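Local coordinates for protein predicted sugar phosphatases of the HAD superfamily (Cytophaga hutchinsonii, PDB 2HX1) that probably hydrolyses phosphate esters of sugars as a magnesium-dependent phosphatase of the HAD superfamily, at the interface of chains A and B. Residues are numbered along the deposited sequence; one frame, centred on the assembly and turned at random. Chains: chain A/B, Predicted sugar phosphatases of the HAD superfamily.

Contact 1: the interface of chains A and B. Residues chain A 172, 178-182; chain B 150-151, 154-155, 158, 194.
Methyl groups form the middle of this strand-on-helix patch. A:Val180 turns CG2 toward B:Val154, and A:Val180 CG2 lies 3.9 Å from B:Val154 CG1 with the two side chains crossing at about a right angle. A:Ile182 and B:Ile194 also cross at about a right angle, tip to tip through their CD1 atoms. Beside them A:Thr172 offers its methyl, CG2, to B:Ile194 CG2 at 3.7 Å; chi1 of 64° puts its OG1 in the crowded position and leaves CG2 beside the backbone N, where it meets B:Ile194.

The polar groups read the backbone from A:Thr178 to A:Ile182. The amide of B:Asn155 grips the backbone N and O of A:Val180. B:Asn155 OD1 receives A:Val180 N at 2.9 Å on a lone pair. B:Asn155 ND2 donates to A:Val180 O at 3.0 Å, in the amide plane. This pairing fixes the rotation of the amide. The carboxylate of A:Asp179 stacks on that amide, the planes 23° apart. One turn earlier in the helix, B:Asn151 OD1 takes A:Ile182 N at 2.8 Å, while ND2 reaches A:Ile182 O through a water. At the other end B:Arg158, bent at chi3 (65°), lays a guanidinium face over A:Val180 CG1. B:Arg158 NH1 donates to the carbonyl A:Thr178 O at 3.0 Å, nearly in the guanidinium plane.

Strand 180-182 of chain A thus runs along helix 146-159 of chain B, with helix 184-195 contributing B:Ile194 at the side.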
ATOM      1  N   THR A 172      11.229  11.637  -5.885  1.00 22.67           N
ATOM      2  CA  THR A 172      11.601  13.057  -5.914  1.00 22.94           C
ATOM      3  C   THR A 172      13.090  13.225  -6.153  1.00 23.90           C
ATOM      4  O   THR A 172      13.850  12.285  -5.965  1.00 24.66           O
ATOM      5  CB  THR A 172      11.292  13.772  -4.600  1.00 21.93           C
ATOM      6  OG1 THR A 172      12.090  13.211  -3.557  1.00 23.77           O
ATOM      7  CG2 THR A 172       9.811  13.671  -4.263  1.00 21.08           C
ATOM      8  N   THR A 178      16.954  23.200   0.251  1.00 36.31           N
ATOM      9  CA  THR A 178      15.754  22.964   1.070  1.00 35.52           C
ATOM     10  C   THR A 178      14.621  22.198   0.332  1.00 33.95           C
ATOM     11  O   THR A 178      13.866  21.455   0.958  1.00 34.49           O
ATOM     12  CB  THR A 178      15.190  24.311   1.598  1.00 34.79           C
ATOM     13  OG1 THR A 178      14.904  25.174   0.490  1.00 41.27           O
ATOM     14  CG2 THR A 178      16.200  25.021   2.501  1.00 39.67           C
ATOM     15  N   ASP A 179      14.509  22.394  -0.980  1.00 30.90           N
ATOM     16  CA  ASP A 179      13.361  21.915  -1.760  1.00 30.55           C
ATOM     17  C   ASP A 179      13.658  20.691  -2.649  1.00 28.70           C
ATOM     18  O   ASP A 179      14.779  20.512  -3.179  1.00 25.49           O
ATOM     19  CB  ASP A 179      12.855  23.037  -2.658  1.00 29.84           C
ATOM     20  CG  ASP A 179      12.231  24.181  -1.873  1.00 37.31           C
ATOM     21  OD1 ASP A 179      12.645  24.444  -0.723  1.00 51.89           O
ATOM     22  OD2 ASP A 179      11.322  24.833  -2.417  1.00 42.10           O
ATOM     23  N   VAL A 180      12.627  19.879  -2.830  1.00 24.88           N
ATOM     24  CA  VAL A 180      12.683  18.773  -3.774  1.00 23.48           C
ATOM     25  C   VAL A 180      11.690  19.043  -4.919  1.00 24.39           C
ATOM     26  O   VAL A 180      10.891  20.001  -4.885  1.00 24.59           O
ATOM     27  CB  VAL A 180      12.330  17.407  -3.128  1.00 23.90           C
ATOM     28  CG1 VAL A 180      13.151  17.154  -1.871  1.00 23.89           C
ATOM     29  CG2 VAL A 180      10.842  17.326  -2.812  1.00 23.27           C
ATOM     30  N   ALA A 181      11.772  18.200  -5.940  1.00 21.01           N
ATOM     31  CA  ALA A 181      10.882  18.236  -7.072  1.00 20.47           C
ATOM     32  C   ALA A 181      10.444  16.797  -7.350  1.00 21.80           C
ATOM     33  O   ALA A 181      11.200  15.841  -7.107  1.00 21.33           O
ATOM     34  CB  ALA A 181      11.603  18.813  -8.279  1.00 19.34           C
ATOM     35  N   ILE A 182       9.213  16.645  -7.802  1.00 21.26           N
ATOM     36  CA  ILE A 182       8.688  15.344  -8.153  1.00 20.59           C
ATOM     37  C   ILE A 182       9.346  14.921  -9.469  1.00 22.73           C
ATOM     38  O   ILE A 182       9.340  15.684 -10.442  1.00 22.15           O
ATOM     39  CB  ILE A 182       7.165  15.397  -8.288  1.00 20.61           C
ATOM     40  CG1 ILE A 182       6.527  15.803  -6.954  1.00 20.32           C
ATOM     41  CG2 ILE A 182       6.617  14.069  -8.699  1.00 18.98           C
ATOM     42  CD1 ILE A 182       5.072  16.231  -7.083  1.00 22.14           C
TER
ATOM     43  N   LEU B 150       1.628  21.266  -6.912  1.00 21.86           N
ATOM     44  CA  LEU B 150       1.788  19.955  -6.270  1.00 21.97           C
ATOM     45  C   LEU B 150       3.196  19.802  -5.730  1.00 21.43           C
ATOM     46  O   LEU B 150       3.399  19.370  -4.592  1.00 20.41           O
ATOM     47  CB  LEU B 150       1.416  18.801  -7.196  1.00 22.49           C
ATOM     48  CG  LEU B 150      -0.040  18.849  -7.657  1.00 22.46           C
ATOM     49  CD1 LEU B 150      -0.340  17.687  -8.619  1.00 22.39           C
ATOM     50  CD2 LEU B 150      -0.978  18.796  -6.445  1.00 23.45           C
ATOM     51  N   ASN B 151       4.153  20.218  -6.543  1.00 21.84           N
ATOM     52  CA  ASN B 151       5.506  20.435  -6.085  1.00 22.47           C
ATOM     53  C   ASN B 151       5.591  21.325  -4.862  1.00 21.53           C
ATOM     54  O   ASN B 151       6.159  20.917  -3.838  1.00 21.99           O
ATOM     55  CB  ASN B 151       6.369  20.948  -7.245  1.00 22.64           C
ATOM     56  CG  ASN B 151       6.821  19.798  -8.143  1.00 25.95           C
ATOM     57  OD1 ASN B 151       7.515  18.907  -7.681  1.00 17.10           O
ATOM     58  ND2 ASN B 151       6.355  19.767  -9.372  1.00 17.87           N
ATOM     59  N   VAL B 154       4.122  19.505  -1.727  1.00 22.02           N
ATOM     60  CA  VAL B 154       5.076  18.525  -1.198  1.00 20.38           C
ATOM     61  C   VAL B 154       6.104  19.192  -0.305  1.00 21.47           C
ATOM     62  O   VAL B 154       6.328  18.738   0.813  1.00 25.05           O
ATOM     63  CB  VAL B 154       5.769  17.747  -2.339  1.00 22.51           C
ATOM     64  CG1 VAL B 154       7.076  17.163  -1.867  1.00 20.53           C
ATOM     65  CG2 VAL B 154       4.814  16.659  -2.882  1.00 15.90           C
ATOM     66  N   ASN B 155       6.690  20.288  -0.765  1.00 22.32           N
ATOM     67  CA  ASN B 155       7.688  21.015   0.033  1.00 22.01           C
ATOM     68  C   ASN B 155       7.105  21.716   1.243  1.00 22.94           C
ATOM     69  O   ASN B 155       7.747  21.784   2.288  1.00 20.74           O
ATOM     70  CB  ASN B 155       8.427  21.992  -0.841  1.00 20.75           C
ATOM     71  CG  ASN B 155       9.306  21.301  -1.832  1.00 19.00           C
ATOM     72  OD1 ASN B 155      10.218  20.590  -1.441  1.00 21.53           O
ATOM     73  ND2 ASN B 155       9.025  21.475  -3.130  1.00 21.44           N
ATOM     74  N   ARG B 158       6.676  19.044   3.903  1.00 27.51           N
ATOM     75  CA  ARG B 158       8.018  18.700   4.398  1.00 26.43           C
ATOM     76  C   ARG B 158       8.572  19.747   5.365  1.00 27.86           C
ATOM     77  O   ARG B 158       9.387  19.428   6.260  1.00 27.05           O
ATOM     78  CB  ARG B 158       8.981  18.593   3.226  1.00 25.74           C
ATOM     79  CG  ARG B 158       8.702  17.391   2.310  1.00 26.33           C
ATOM     80  CD  ARG B 158       9.542  17.460   1.068  1.00 32.39           C
ATOM     81  NE  ARG B 158      10.969  17.350   1.357  1.00 29.00           N
ATOM     82  CZ  ARG B 158      11.840  18.355   1.338  1.00 40.14           C
ATOM     83  NH1 ARG B 158      11.479  19.626   1.054  1.00 36.93           N
ATOM     84  NH2 ARG B 158      13.107  18.079   1.618  1.00 45.37           N
ATOM     85  N   ILE B 194       3.675  10.032  -2.579  1.00 25.50           N
ATOM     86  CA  ILE B 194       5.036  10.562  -2.500  0.50 26.91           C
ATOM     87  C   ILE B 194       5.469  10.729  -1.045  1.00 26.31           C
ATOM     88  O   ILE B 194       6.555  10.314  -0.660  1.00 28.54           O
ATOM     89  CB  ILE B 194       5.127  11.918  -3.238  0.50 28.63           C
ATOM     90  CG1 ILE B 194       4.944  11.710  -4.743  0.50 28.93           C
ATOM     91  CG2 ILE B 194       6.461  12.620  -2.967  0.50 31.26           C
ATOM     92  CD1 ILE B 194       4.246  12.861  -5.413  0.50 30.19           C
TER
HETATM   93  O   HOH W   1       8.354  18.126 -10.947  1.00 20.40           O

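Contact 2: the interface of chains A and B. Residues chain A 154, 189-190, 193-194; chain B 171, 182, 186, 189-190, 193-194.
Helix 184-195 of chain A packs against the same helix of chain B, close to the two-fold axis of this interface, where A:Ser193 and A:Met190 face their own counterparts. At Ser193 and Thr189 the touching groups are small. A:Ser193 CB meets B:Ser193 CB at 3.8 Å. A:Ser193 CB also touches the methyl B:Thr189 CG2 at 3.5 Å, and A:Thr189 CG2 repeats this against B:Ser193. Both threonines hold CG2 anti to the backbone N, which points the methyl at the partner helix.

Each serine OG sits in the crowded position between backbone N and carbonyl carbon (chi1 74° in A:Ser193). There it bonds back to its own helix, on a lone pair of the carbonyl: A:Ser193 OG to A:Met190 O is 2.6 Å. The hydroxyl thus spends its hydrogen within its own helix, which may let the two helices approach closely.

The selenomethionines touch through the bases of their side chains, A:Met190 CB 3.9 Å from B:Met190 CB. Ile194 breaks the symmetry. With chi2 at -48°, A:Ile194 CD1 reaches B:Gly186 and CB of B:Asn171. With chi2 at 147°, B:Ile194 CD1 lies 3.5 Å from A:Met190 SE. The amide of B:Asn171 receives B:Thr189 OG1 from above its plane, and its ND2 reaches A:Ile194 O through a water.

The paired helices form the core here; A:Val154 of helix 146-159 and B:Ile182 of strand 180-182 meet at its flank.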
ATOM      1  N   VAL A 154      -4.471   9.046 -17.485  1.00 22.22           N
ATOM      2  CA  VAL A 154      -5.408   8.157 -16.804  1.00 20.24           C
ATOM      3  C   VAL A 154      -6.410   7.601 -17.817  1.00 21.70           C
ATOM      4  O   VAL A 154      -6.606   6.383 -17.899  1.00 24.12           O
ATOM      5  CB  VAL A 154      -6.097   8.840 -15.581  1.00 23.42           C
ATOM      6  CG1 VAL A 154      -7.363   8.084 -15.099  1.00 17.92           C
ATOM      7  CG2 VAL A 154      -5.120   8.963 -14.443  1.00 16.98           C
ATOM      8  N   THR A 189       4.338   7.000  -9.976  1.00 19.84           N
ATOM      9  CA  THR A 189       3.829   6.597  -8.669  1.00 21.23           C
ATOM     10  C   THR A 189       2.453   7.227  -8.386  1.00 22.09           C
ATOM     11  O   THR A 189       1.547   6.561  -7.862  1.00 23.06           O
ATOM     12  CB  THR A 189       4.838   6.961  -7.546  1.00 22.26           C
ATOM     13  OG1 THR A 189       6.035   6.184  -7.706  1.00 21.37           O
ATOM     14  CG2 THR A 189       4.252   6.699  -6.173  1.00 17.45           C
HETATM   15  N   MSE A 190       2.315   8.511  -8.731  1.00 21.93           N
HETATM   16  CA  MSE A 190       1.071   9.253  -8.530  1.00 22.11           C
HETATM   17  C   MSE A 190      -0.022   8.716  -9.391  1.00 19.92           C
HETATM   18  O   MSE A 190      -1.152   8.579  -8.946  1.00 23.23           O
HETATM   19  CB  MSE A 190       1.279  10.708  -8.893  1.00 20.30           C
HETATM   20  CG  MSE A 190       2.117  11.439  -7.874  1.00 30.79           C
HETATM   21 SE   MSE A 190       2.451  13.305  -8.345  0.70 29.33          SE
HETATM   22  CE  MSE A 190       2.113  13.428 -10.154  1.00 40.72           C
ATOM     23  N   SER A 193      -1.237   5.530  -7.992  1.00 25.88           N
ATOM     24  CA  SER A 193      -2.093   5.673  -6.793  1.00 25.94           C
ATOM     25  C   SER A 193      -3.580   5.773  -7.158  1.00 23.63           C
ATOM     26  O   SER A 193      -4.421   5.455  -6.350  1.00 25.40           O
ATOM     27  CB  SER A 193      -1.648   6.872  -5.933  1.00 25.14           C
ATOM     28  OG  SER A 193      -2.017   8.111  -6.525  1.00 22.49           O
ATOM     29  N   ILE A 194      -3.876   6.192  -8.389  1.00 25.42           N
ATOM     30  CA  ILE A 194      -5.241   6.296  -8.935  1.00 25.08           C
ATOM     31  C   ILE A 194      -5.636   4.989  -9.643  1.00 25.80           C
ATOM     32  O   ILE A 194      -6.692   4.443  -9.410  1.00 28.69           O
ATOM     33  CB  ILE A 194      -5.316   7.483  -9.988  1.00 25.42           C
ATOM     34  CG1 ILE A 194      -4.931   8.832  -9.370  1.00 27.08           C
ATOM     35  CG2 ILE A 194      -6.705   7.630 -10.617  1.00 32.34           C
ATOM     36  CD1 ILE A 194      -5.592   9.148  -8.045  1.00 16.44           C
TER
ATOM     37  N   ASN B 171     -11.374   8.977  -5.682  1.00 24.96           N
ATOM     38  CA  ASN B 171     -10.155   9.434  -6.353  1.00 23.20           C
ATOM     39  C   ASN B 171     -10.404  10.036  -7.723  1.00 23.44           C
ATOM     40  O   ASN B 171      -9.637  10.903  -8.160  1.00 23.26           O
ATOM     41  CB  ASN B 171      -9.127   8.317  -6.540  1.00 24.56           C
ATOM     42  CG  ASN B 171      -8.413   7.956  -5.279  1.00 22.94           C
ATOM     43  OD1 ASN B 171      -8.301   8.753  -4.350  1.00 25.70           O
ATOM     44  ND2 ASN B 171      -7.916   6.735  -5.234  1.00 15.82           N
ATOM     45  N   ILE B 182      -9.545  13.297 -12.291  1.00 21.72           N
ATOM     46  CA  ILE B 182      -8.990  13.147 -10.952  1.00 20.31           C
ATOM     47  C   ILE B 182      -9.642  14.159 -10.001  1.00 22.66           C
ATOM     48  O   ILE B 182      -9.672  15.368 -10.266  1.00 22.28           O
ATOM     49  CB  ILE B 182      -7.448  13.246 -10.943  1.00 18.93           C
ATOM     50  CG1 ILE B 182      -6.834  12.193 -11.878  1.00 20.32           C
ATOM     51  CG2 ILE B 182      -6.889  13.073  -9.536  1.00 18.94           C
ATOM     52  CD1 ILE B 182      -5.431  12.566 -12.456  1.00 18.72           C
ATOM     53  N   GLY B 186      -8.359  12.438  -4.881  1.00 22.56           N
ATOM     54  CA  GLY B 186      -7.365  11.748  -5.647  1.00 22.20           C
ATOM     55  C   GLY B 186      -6.078  12.552  -5.677  1.00 22.29           C
ATOM     56  O   GLY B 186      -4.987  11.976  -5.681  1.00 21.42           O
ATOM     57  N   THR B 189      -4.491  11.649  -2.637  1.00 19.88           N
ATOM     58  CA  THR B 189      -3.926  10.320  -2.773  1.00 21.16           C
ATOM     59  C   THR B 189      -2.581  10.362  -3.484  1.00 21.85           C
ATOM     60  O   THR B 189      -1.624   9.687  -3.096  1.00 23.28           O
ATOM     61  CB  THR B 189      -4.876   9.418  -3.532  1.00 22.33           C
ATOM     62  OG1 THR B 189      -6.034   9.193  -2.704  1.00 25.66           O
ATOM     63  CG2 THR B 189      -4.202   8.103  -3.872  1.00 22.71           C
HETATM   64  N   MSE B 190      -2.512  11.149  -4.542  1.00 21.14           N
HETATM   65  CA  MSE B 190      -1.292  11.244  -5.319  1.00 22.24           C
HETATM   66  C   MSE B 190      -0.218  11.868  -4.480  1.00 19.90           C
HETATM   67  O   MSE B 190       0.911  11.398  -4.499  1.00 23.32           O
HETATM   68  CB  MSE B 190      -1.486  12.071  -6.581  1.00 19.36           C
HETATM   69  CG  MSE B 190      -2.487  11.501  -7.577  1.00 27.79           C
HETATM   70 SE   MSE B 190      -2.543  12.627  -9.195  0.70 30.79          SE
HETATM   71  CE  MSE B 190      -2.911  14.246  -8.496  1.00 37.07           C
ATOM     72  N   SER B 193       1.076   9.346  -2.096  1.00 25.62           N
ATOM     73  CA  SER B 193       1.933   8.327  -2.736  1.00 25.52           C
ATOM     74  C   SER B 193       3.407   8.728  -2.702  1.00 23.76           C
ATOM     75  O   SER B 193       4.279   7.872  -2.766  1.00 25.86           O
ATOM     76  CB  SER B 193       1.462   8.032  -4.170  1.00 23.04           C
ATOM     77  OG  SER B 193       1.803   9.078  -5.064  1.00 21.58           O
ATOM     78  N   ILE B 194       3.675  10.032  -2.579  1.00 25.50           N
ATOM     79  CA  ILE B 194       5.036  10.562  -2.500  0.50 26.91           C
ATOM     80  C   ILE B 194       5.469  10.729  -1.045  1.00 26.31           C
ATOM     81  O   ILE B 194       6.555  10.314  -0.660  1.00 28.54           O
ATOM     82  CB  ILE B 194       5.127  11.918  -3.238  0.50 28.63           C
ATOM     83  CG1 ILE B 194       4.944  11.710  -4.743  0.50 28.93           C
ATOM     84  CG2 ILE B 194       6.461  12.620  -2.967  0.50 31.26           C
ATOM     85  CD1 ILE B 194       4.246  12.861  -5.413  0.50 30.19           C
TER
HETATM   86  O   HOH W   2      -8.489   4.860  -7.460  1.00 20.34           O

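Contact 1 and contact 2 lie about 15 Å apart, measured between the centres of their C-alpha atoms. They share B:Ile194, whose CD1 serves both. Helix 184-195, strand 180-182 and helix 146-159 also occur in both, and A:Val154 with B:Ile182 in contact 2 belongs to the chain-exchanged twin of contact 1. Contact 2 is central and mostly apolar, while contact 1 adds backbone-directed hydrogen bonds on one flank. Strand-helix pairings thus flank the helix pair. The deposited assembly holds four copies; this interface may form a dimer in solution, but the structure alone does not show it.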